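Local atomic coordinates of major Capsid Protein VP1 (Chimpanzee polyomavirus Bob, PDB entry 6Y9I), a protein that forms the pentameric building blocks of the polyomavirus outer capsid and, as in related viruses, probably engages glycan receptors on host cells. Residues A[73-78]-A[87-92]; A[111-116]-A[268-273]; A[165-170]-A[178-183]. One frame throughout, in Å; residues are numbered along the deposited sequence.

Interaction 1. Residues A[73-78]-A[87-92]; sequences QLPMLN and MMWEAV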
loop_
_atom_site.group_PDB
_atom_site.type_symbol
_atom_site.label_atom_id
_atom_site.label_comp_id
_atom_site.label_asym_id
_atom_site.label_seq_id
_atom_site.Cartn_x
_atom_site.Cartn_y
_atom_site.Cartn_z
ATOM N N GLN A 73 1.997 27.193 27.773
ATOM C CA GLN A 73 1.141 27.873 28.772
ATOM C C GLN A 73 -0.115 28.373 28.065
ATOM O O GLN A 73 0.042 29.116 27.106
ATOM C CB GLN A 73 1.854 29.059 29.418
ATOM C CG GLN A 73 0.943 29.822 30.358
ATOM C CD GLN A 73 0.580 28.958 31.531
ATOM O OE1 GLN A 73 1.411 28.258 32.094
ATOM N NE2 GLN A 73 -0.680 28.971 31.901
ATOM N N LEU A 74 -1.307 27.981 28.530
ATOM C CA LEU A 74 -2.589 28.455 27.950
ATOM C C LEU A 74 -3.060 29.704 28.697
ATOM O O LEU A 74 -2.648 29.952 29.828
ATOM C CB LEU A 74 -3.606 27.322 28.049
ATOM C CG LEU A 74 -3.257 26.073 27.233
ATOM C CD1 LEU A 74 -4.189 24.916 27.565
ATOM C CD2 LEU A 74 -3.286 26.369 25.750
ATOM N N PRO A 75 -3.996 30.484 28.112
ATOM C CA PRO A 75 -4.606 31.620 28.804
ATOM C C PRO A 75 -5.190 31.166 30.140
ATOM O O PRO A 75 -5.871 30.192 30.156
ATOM C CB PRO A 75 -5.720 32.082 27.855
ATOM C CG PRO A 75 -5.271 31.594 26.492
ATOM C CD PRO A 75 -4.565 30.285 26.769
ATOM N N MET A 76 -4.863 31.864 31.220
ATOM C CA MET A 76 -5.226 31.444 32.601
ATOM C C MET A 76 -6.754 31.414 32.714
ATOM O O MET A 76 -7.387 32.391 32.312
ATOM C CB MET A 76 -4.636 32.403 33.643
ATOM N N LEU A 77 -7.335 30.307 33.172
ATOM C CA LEU A 77 -8.795 30.255 33.441
ATOM C C LEU A 77 -8.998 30.416 34.946
ATOM O O LEU A 77 -7.981 30.449 35.658
ATOM C CB LEU A 77 -9.374 28.934 32.929
ATOM C CG LEU A 77 -9.334 28.739 31.416
ATOM C CD1 LEU A 77 -9.903 27.383 31.049
ATOM C CD2 LEU A 77 -10.088 29.840 30.689
ATOM N N ASN A 78 -10.248 30.529 35.400
ATOM C CA ASN A 78 -10.586 30.501 36.845
ATOM C C ASN A 78 -9.941 31.714 37.541
ATOM O O ASN A 78 -9.324 31.538 38.619
ATOM C CB ASN A 78 -10.190 29.138 37.408
ATOM C CG ASN A 78 -10.787 28.025 36.573
ATOM O OD1 ASN A 78 -11.961 28.094 36.199
ATOM N ND2 ASN A 78 -9.997 27.005 36.277
ATOM N N MET A 87 -13.559 25.924 35.085
ATOM C CA MET A 87 -13.297 25.602 33.650
ATOM C C MET A 87 -11.915 24.945 33.453
ATOM O O MET A 87 -11.006 25.190 34.254
ATOM C CB MET A 87 -13.407 26.877 32.810
ATOM C CG MET A 87 -14.720 27.628 33.045
ATOM S SD MET A 87 -14.928 29.082 31.990
ATOM C CE MET A 87 -13.639 30.135 32.652
ATOM N N MET A 88 -11.783 24.112 32.421
ATOM C CA MET A 88 -10.475 23.678 31.858
ATOM C C MET A 88 -10.520 23.822 30.340
ATOM O O MET A 88 -11.608 23.701 29.722
ATOM C CB MET A 88 -10.139 22.223 32.201
ATOM C CG MET A 88 -9.958 21.971 33.674
ATOM S SD MET A 88 -9.782 20.218 34.011
ATOM C CE MET A 88 -8.004 20.058 33.873
ATOM N N TRP A 89 -9.364 24.107 29.758
ATOM C CA TRP A 89 -9.147 23.987 28.301
ATOM C C TRP A 89 -9.259 22.522 27.897
ATOM O O TRP A 89 -8.661 21.678 28.550
ATOM C CB TRP A 89 -7.816 24.595 27.922
ATOM C CG TRP A 89 -7.824 26.086 28.015
ATOM C CD1 TRP A 89 -7.114 26.862 28.883
ATOM C CD2 TRP A 89 -8.576 26.981 27.179
ATOM N NE1 TRP A 89 -7.364 28.188 28.645
ATOM C CE2 TRP A 89 -8.248 28.292 27.595
ATOM C CE3 TRP A 89 -9.482 26.802 26.117
ATOM C CZ2 TRP A 89 -8.813 29.414 26.998
ATOM C CZ3 TRP A 89 -10.024 27.919 25.522
ATOM C CH2 TRP A 89 -9.704 29.203 25.964
ATOM N N GLU A 90 -10.031 22.262 26.839
ATOM C CA GLU A 90 -10.211 20.922 26.240
ATOM C C GLU A 90 -9.644 20.959 24.822
ATOM O O GLU A 90 -10.174 21.721 24.007
ATOM C CB GLU A 90 -11.692 20.559 26.247
ATOM C CG GLU A 90 -12.011 19.204 25.694
ATOM C CD GLU A 90 -13.495 19.005 25.441
ATOM O OE1 GLU A 90 -14.280 19.940 25.720
ATOM O OE2 GLU A 90 -13.874 17.907 24.956
ATOM N N ALA A 91 -8.598 20.179 24.549
ATOM C CA ALA A 91 -8.036 20.056 23.181
ATOM C C ALA A 91 -9.011 19.253 22.297
ATOM O O ALA A 91 -9.346 18.087 22.622
ATOM C CB ALA A 91 -6.648 19.458 23.221
ATOM N N VAL A 92 -9.471 19.856 21.201
ATOM C CA VAL A 92 -10.551 19.266 20.358
ATOM C C VAL A 92 -9.960 18.706 19.059
ATOM O O VAL A 92 -10.410 17.635 18.599
ATOM C CB VAL A 92 -11.704 20.263 20.110
ATOM C CG1 VAL A 92 -12.392 20.644 21.415
ATOM C CG2 VAL A 92 -11.271 21.509 19.370
#
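Leu-77 lays its CD1 methyl over one face of the Trp-89 indole, a CH-pi contact in which CD1 sits 3.6 Å from the centroid of the Trp-89 five-membered ring and 15° off the normal. The site is at one end of the jelly-roll beta sandwich of polyomavirus VP1, where the chain leaves strand 68-73, loops round and enters strand 87-98. Leu-77 has CG anti to its own carbonyl carbon (chi1 -66°), and with CD1 anti to CA its branch reaches straight out to the ring. Leu-74 comes in obliquely, CB lying 3.6 Å from CD1 of Trp-89. At the ring edge, Trp-89 NE1 gives a nearly straight hydrogen bond of 2.9 Å to Pro-75 O, which lies in the plane of the indole; with a bond at the edge and a methyl on a face, the ring's rotation is well defined. Leu-285 and Lys-287 of strand 272-291 and Thr-20 of strand 8-26 also touch the Trp-89 side chain. Further along, the Asn-78 amide bridges both backbone polar groups of Met-87: OD1 accepts from Met-87 N at 2.9 Å on a lone pair, while ND2 donates to Met-87 O at 2.9 Å, with that oxygen close to the amide plane.

Interaction 2. Residues A[111-116]-A[268-273]; sequences EAKMAA and DNEAIR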
loop_
_atom_site.group_PDB
_atom_site.type_symbol
_atom_site.label_atom_id
_atom_site.label_comp_id
_atom_site.label_asym_id
_atom_site.label_seq_id
_atom_site.Cartn_x
_atom_site.Cartn_y
_atom_site.Cartn_z
ATOM N N GLU A 111 29.347 13.588 2.866
ATOM C CA GLU A 111 29.967 12.378 3.454
ATOM C C GLU A 111 29.217 11.107 3.044
ATOM O O GLU A 111 29.664 10.037 3.458
ATOM C CB GLU A 111 30.063 12.493 4.975
ATOM C CG GLU A 111 31.111 13.500 5.401
ATOM C CD GLU A 111 31.339 13.581 6.899
ATOM O OE1 GLU A 111 30.922 12.663 7.613
ATOM O OE2 GLU A 111 31.955 14.550 7.333
ATOM N N ALA A 112 28.185 11.177 2.201
ATOM C CA ALA A 112 27.276 10.024 1.976
ATOM C C ALA A 112 27.832 9.113 0.873
ATOM O O ALA A 112 28.454 9.602 -0.051
ATOM C CB ALA A 112 25.881 10.483 1.672
ATOM N N LYS A 113 27.618 7.811 1.021
ATOM C CA LYS A 113 27.944 6.739 0.049
ATOM C C LYS A 113 27.411 7.110 -1.345
ATOM O O LYS A 113 26.256 7.572 -1.471
ATOM C CB LYS A 113 27.335 5.420 0.545
ATOM C CG LYS A 113 27.648 4.186 -0.285
ATOM C CD LYS A 113 26.989 2.932 0.274
ATOM C CE LYS A 113 26.909 1.778 -0.715
ATOM N NZ LYS A 113 28.180 1.005 -0.793
ATOM N N MET A 114 28.213 6.859 -2.370
ATOM C CA MET A 114 27.848 7.081 -3.784
ATOM C C MET A 114 26.993 5.899 -4.261
ATOM O O MET A 114 27.395 4.729 -4.096
ATOM C CB MET A 114 29.107 7.192 -4.652
ATOM C CG MET A 114 28.801 7.292 -6.117
ATOM S SD MET A 114 30.325 7.524 -7.113
ATOM C CE MET A 114 31.026 5.871 -7.027
ATOM N N ALA A 115 25.867 6.180 -4.908
ATOM C CA ALA A 115 25.013 5.141 -5.506
ATOM C C ALA A 115 25.442 4.951 -6.964
ATOM O O ALA A 115 24.829 5.550 -7.844
ATOM C CB ALA A 115 23.575 5.550 -5.346
ATOM N N ALA A 116 26.497 4.167 -7.187
ATOM C CA ALA A 116 27.080 3.833 -8.510
ATOM C C ALA A 116 28.184 2.778 -8.321
ATOM O O ALA A 116 28.743 2.713 -7.212
ATOM C CB ALA A 116 27.649 5.085 -9.142
ATOM N N ASP A 268 32.828 6.361 3.828
ATOM C CA ASP A 268 34.138 5.767 4.219
ATOM C C ASP A 268 33.959 4.399 4.889
ATOM O O ASP A 268 34.881 3.580 4.725
ATOM C CB ASP A 268 34.984 6.676 5.113
ATOM C CG ASP A 268 34.192 7.544 6.059
ATOM O OD1 ASP A 268 33.013 7.205 6.319
ATOM O OD2 ASP A 268 34.757 8.557 6.519
ATOM N N ASN A 269 32.882 4.156 5.645
ATOM C CA ASN A 269 32.763 2.903 6.431
ATOM C C ASN A 269 31.332 2.310 6.402
ATOM O O ASN A 269 31.174 1.171 6.899
ATOM C CB ASN A 269 33.321 3.144 7.829
ATOM C CG ASN A 269 32.553 4.170 8.631
ATOM O OD1 ASN A 269 31.514 4.690 8.184
ATOM N ND2 ASN A 269 33.050 4.431 9.835
ATOM N N GLU A 270 30.369 3.002 5.787
ATOM C CA GLU A 270 28.961 2.577 5.586
ATOM C C GLU A 270 28.202 2.582 6.915
ATOM O O GLU A 270 27.129 1.967 6.960
ATOM C CB GLU A 270 28.869 1.230 4.877
ATOM C CG GLU A 270 29.377 1.298 3.459
ATOM C CD GLU A 270 29.275 -0.008 2.706
ATOM O OE1 GLU A 270 30.128 -0.925 2.921
ATOM O OE2 GLU A 270 28.368 -0.096 1.887
ATOM N N ALA A 271 28.726 3.272 7.931
ATOM C CA ALA A 271 28.018 3.577 9.189
ATOM C C ALA A 271 26.889 4.555 8.871
ATOM O O ALA A 271 26.892 5.148 7.788
ATOM C CB ALA A 271 28.951 4.147 10.211
ATOM N N ILE A 272 25.906 4.648 9.749
ATOM C CA ILE A 272 24.720 5.476 9.422
ATOM C C ILE A 272 24.607 6.600 10.434
ATOM O O ILE A 272 25.198 6.515 11.540
ATOM C CB ILE A 272 23.450 4.605 9.307
ATOM C CG1 ILE A 272 23.057 3.944 10.620
ATOM C CG2 ILE A 272 23.612 3.575 8.192
ATOM C CD1 ILE A 272 22.261 4.831 11.518
ATOM N N ARG A 273 23.840 7.614 10.051
ATOM C CA ARG A 273 23.200 8.555 10.983
ATOM C C ARG A 273 21.690 8.571 10.685
ATOM O O ARG A 273 21.312 8.644 9.516
ATOM C CB ARG A 273 23.730 9.978 10.810
ATOM C CG ARG A 273 25.232 10.180 10.903
ATOM C CD ARG A 273 25.565 11.638 10.645
ATOM N NE ARG A 273 26.994 11.900 10.753
ATOM C CZ ARG A 273 27.625 12.354 11.838
ATOM N NH1 ARG A 273 26.971 12.601 12.961
ATOM N NH2 ARG A 273 28.927 12.555 11.801
HETATM O O HOH W 1 32.310 9.421 4.470
HETATM O O HOH W 2 28.397 11.542 8.359
#
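Lys-113 and Glu-270 meet obliquely through their charged ends, and this salt bridge is the one direct contact between the two segments. Lys-113 is stretched out from CB to CE, with CG anti to the backbone N (chi1 -176°), and turns only at its last bond (chi4 82°) to bring NZ within 2.9 Å of Glu-270 OE2. The ammonium does not lie in the carboxylate plane: it meets OE2 from above, 49° out of it. Lys-113 CE lies alongside, 3.5 Å from Glu-270 OE2. The other carboxylate oxygen, OE1, accepts from the backbone N of Lys-117 of a neighbouring subunit, so the group is held from two chains and its negative charge is probably well stabilised. Two waters carry the rest of the contact. One gives to Glu-111 O at 2.9 Å and accepts from Asp-268 N; the other gives to Glu-111 OE1 and accepts a hydrogen bond from Arg-273 NE at 2.8 Å, lying in the guanidinium plane at its edge. Just before the strand begins, Asn-269 OD1 accepts from Ala-271 N, 3.1 Å away. That is an Asx turn, set in a surface loop of the jelly roll that enters strand 272-291 at a subunit boundary of the VP1 pentamer.

Interaction 3. Residues A[165-170]-A[178-183]; sequences HPNDIA and PQLQGL. With MG (magnesium ion), chain O.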
loop_
_atom_site.group_PDB
_atom_site.type_symbol
_atom_site.label_atom_id
_atom_site.label_comp_id
_atom_site.label_asym_id
_atom_site.label_seq_id
_atom_site.Cartn_x
_atom_site.Cartn_y
_atom_site.Cartn_z
ATOM N N HIS A 165 17.152 5.443 30.714
ATOM C CA HIS A 165 16.914 4.078 30.203
ATOM C C HIS A 165 15.900 3.390 31.101
ATOM O O HIS A 165 15.778 3.701 32.284
ATOM C CB HIS A 165 18.255 3.339 30.117
ATOM C CG HIS A 165 19.295 4.154 29.434
ATOM N ND1 HIS A 165 19.205 4.475 28.092
ATOM C CD2 HIS A 165 20.419 4.741 29.896
ATOM C CE1 HIS A 165 20.233 5.223 27.755
ATOM N NE2 HIS A 165 20.994 5.405 28.840
ATOM N N PRO A 166 15.134 2.427 30.557
ATOM C CA PRO A 166 14.165 1.697 31.358
ATOM C C PRO A 166 14.714 1.089 32.659
ATOM O O PRO A 166 13.995 1.149 33.620
ATOM C CB PRO A 166 13.703 0.598 30.396
ATOM C CG PRO A 166 13.817 1.246 29.038
ATOM C CD PRO A 166 15.086 2.062 29.130
ATOM N N ASN A 167 15.929 0.532 32.663
ATOM C CA ASN A 167 16.479 -0.100 33.889
ATOM C C ASN A 167 16.874 0.929 34.959
ATOM O O ASN A 167 16.902 0.505 36.136
ATOM C CB ASN A 167 17.612 -1.088 33.638
ATOM C CG ASN A 167 17.585 -2.133 34.728
ATOM O OD1 ASN A 167 16.508 -2.549 35.154
ATOM N ND2 ASN A 167 18.745 -2.521 35.227
ATOM N N ASP A 168 17.126 2.188 34.589
ATOM C CA ASP A 168 17.298 3.338 35.510
ATOM C C ASP A 168 16.042 3.411 36.366
ATOM O O ASP A 168 16.156 3.746 37.527
ATOM C CB ASP A 168 17.521 4.679 34.791
ATOM C CG ASP A 168 18.829 4.802 34.012
ATOM O OD1 ASP A 168 19.770 4.052 34.332
ATOM O OD2 ASP A 168 18.917 5.650 33.068
ATOM N N ILE A 169 14.882 3.071 35.818
ATOM C CA ILE A 169 13.617 3.112 36.594
ATOM C C ILE A 169 13.371 1.742 37.203
ATOM O O ILE A 169 13.130 1.693 38.397
ATOM C CB ILE A 169 12.452 3.616 35.727
ATOM C CG1 ILE A 169 12.683 5.093 35.420
ATOM C CG2 ILE A 169 11.119 3.370 36.416
ATOM C CD1 ILE A 169 12.340 5.484 34.038
ATOM N N ALA A 170 13.462 0.676 36.419
ATOM C CA ALA A 170 13.084 -0.690 36.844
ATOM C C ALA A 170 14.097 -1.233 37.869
ATOM O O ALA A 170 13.669 -2.019 38.730
ATOM C CB ALA A 170 12.995 -1.580 35.635
ATOM N N PRO A 178 17.072 -9.381 31.301
ATOM C CA PRO A 178 16.395 -9.942 30.131
ATOM C C PRO A 178 14.867 -9.788 30.146
ATOM O O PRO A 178 14.307 -9.769 29.099
ATOM C CB PRO A 178 16.795 -11.419 30.135
ATOM C CG PRO A 178 18.139 -11.427 30.822
ATOM C CD PRO A 178 18.059 -10.319 31.855
ATOM N N GLN A 179 14.244 -9.649 31.320
ATOM C CA GLN A 179 12.785 -9.320 31.433
ATOM C C GLN A 179 12.428 -8.096 30.561
ATOM O O GLN A 179 11.301 -8.041 30.054
ATOM C CB GLN A 179 12.397 -9.035 32.879
ATOM C CG GLN A 179 12.345 -10.278 33.752
ATOM C CD GLN A 179 12.083 -9.922 35.198
ATOM O OE1 GLN A 179 11.469 -8.899 35.486
ATOM N NE2 GLN A 179 12.531 -10.792 36.095
ATOM N N LEU A 180 13.357 -7.148 30.393
ATOM C CA LEU A 180 13.157 -5.891 29.630
ATOM C C LEU A 180 12.945 -6.127 28.129
ATOM O O LEU A 180 12.524 -5.160 27.475
ATOM C CB LEU A 180 14.356 -4.972 29.857
ATOM C CG LEU A 180 14.396 -4.348 31.248
ATOM C CD1 LEU A 180 15.732 -3.722 31.535
ATOM C CD2 LEU A 180 13.294 -3.330 31.408
ATOM N N GLN A 181 13.215 -7.323 27.610
ATOM C CA GLN A 181 12.927 -7.683 26.200
ATOM C C GLN A 181 11.439 -7.992 26.037
ATOM O O GLN A 181 10.973 -8.161 24.880
ATOM C CB GLN A 181 13.848 -8.822 25.771
ATOM C CG GLN A 181 15.281 -8.323 25.615
ATOM C CD GLN A 181 16.352 -9.372 25.430
ATOM O OE1 GLN A 181 17.533 -9.051 25.498
ATOM N NE2 GLN A 181 15.956 -10.615 25.181
ATOM N N GLY A 182 10.747 -8.189 27.152
ATOM C CA GLY A 182 9.286 -8.323 27.221
ATOM C C GLY A 182 8.708 -7.060 27.803
ATOM O O GLY A 182 9.161 -5.951 27.436
ATOM N N LEU A 183 7.738 -7.206 28.693
ATOM C CA LEU A 183 7.038 -6.056 29.302
ATOM C C LEU A 183 7.272 -6.120 30.817
ATOM O O LEU A 183 6.689 -7.008 31.473
ATOM C CB LEU A 183 5.553 -6.133 28.940
ATOM C CG LEU A 183 4.761 -4.837 29.058
ATOM C CD1 LEU A 183 4.783 -4.298 30.484
ATOM C CD2 LEU A 183 5.274 -3.801 28.079
HETATM MG MG MG O . 7.191 -9.045 32.480
HETATM O O HOH W 3 9.282 -9.421 31.215
HETATM O O HOH W 4 8.470 -8.202 34.344
HETATM O O HOH W 5 5.418 -8.995 33.838
#
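The carbonyl oxygen of Pro-166 takes two backbone hydrogen bonds, from Ile-169 N at 3.1 Å and from Ala-170 N at 2.9 Å, and so closes the first turn of the short helix 166-170. Asp-168 turns back to the start of that turn: its OD2 accepts a nearly straight hydrogen bond (167°) from the backbone N of His-165, which lies above the carboxylate plane. Against this helix comes one apolar side chain, Leu-180. Its two methyls divide the work, CD2 resting 4.1 Å from CB of Pro-166 and CD1 standing 3.9 Å from CB of Asn-167, which it crosses at about a right angle. With Asn-167 CG anti to the backbone N (chi1 -151°), its amide lies beside the CD1 methyl of Leu-180, and OD1 accepts from the backbone N of Leu-172. This is plain packing of a helical turn on the 3-10 segment 178-181, within the long excursion between strands 142-146 and 188-191, two neighbours in a small three-stranded sheet set apart from the main jelly-roll sheet; Trp-202 lies against Pro-166 and Ile-169. Beyond the 3-10 turn the chain reaches a magnesium ion, bound by Leu-183 O at 2.3 Å, by three waters and by Glu-27 OE1 of a neighbouring subunit, so the metal bridges two chains. Two of those waters are held from the 3-10 turn, one giving to Gln-179 O at 2.7 Å and the other to Gln-179 OE1.

In the fold
Following the chain from the N terminus, interaction 1 comes first, closing the short loop that links strand 68-73 to strand 87-98. Interaction 2 then opens at 111-116, in the loop ahead of strand 131-138, and closes only at 268-273, where strand 272-291 begins. Interaction 3 is nested inside that long loop, itself closing a small loop after helix 166-170. No two of them cross. Interactions 1 and 2 each reach the same antiparallel sheet through one segment, on the neighbouring strands 87-98 and 272-291, yet lie on opposite sides of the chain's centre, their own centres about 49 Å apart. Interactions 2 and 3 both touch the same neighbouring subunit; no other chain of the pentamer touches interaction 1.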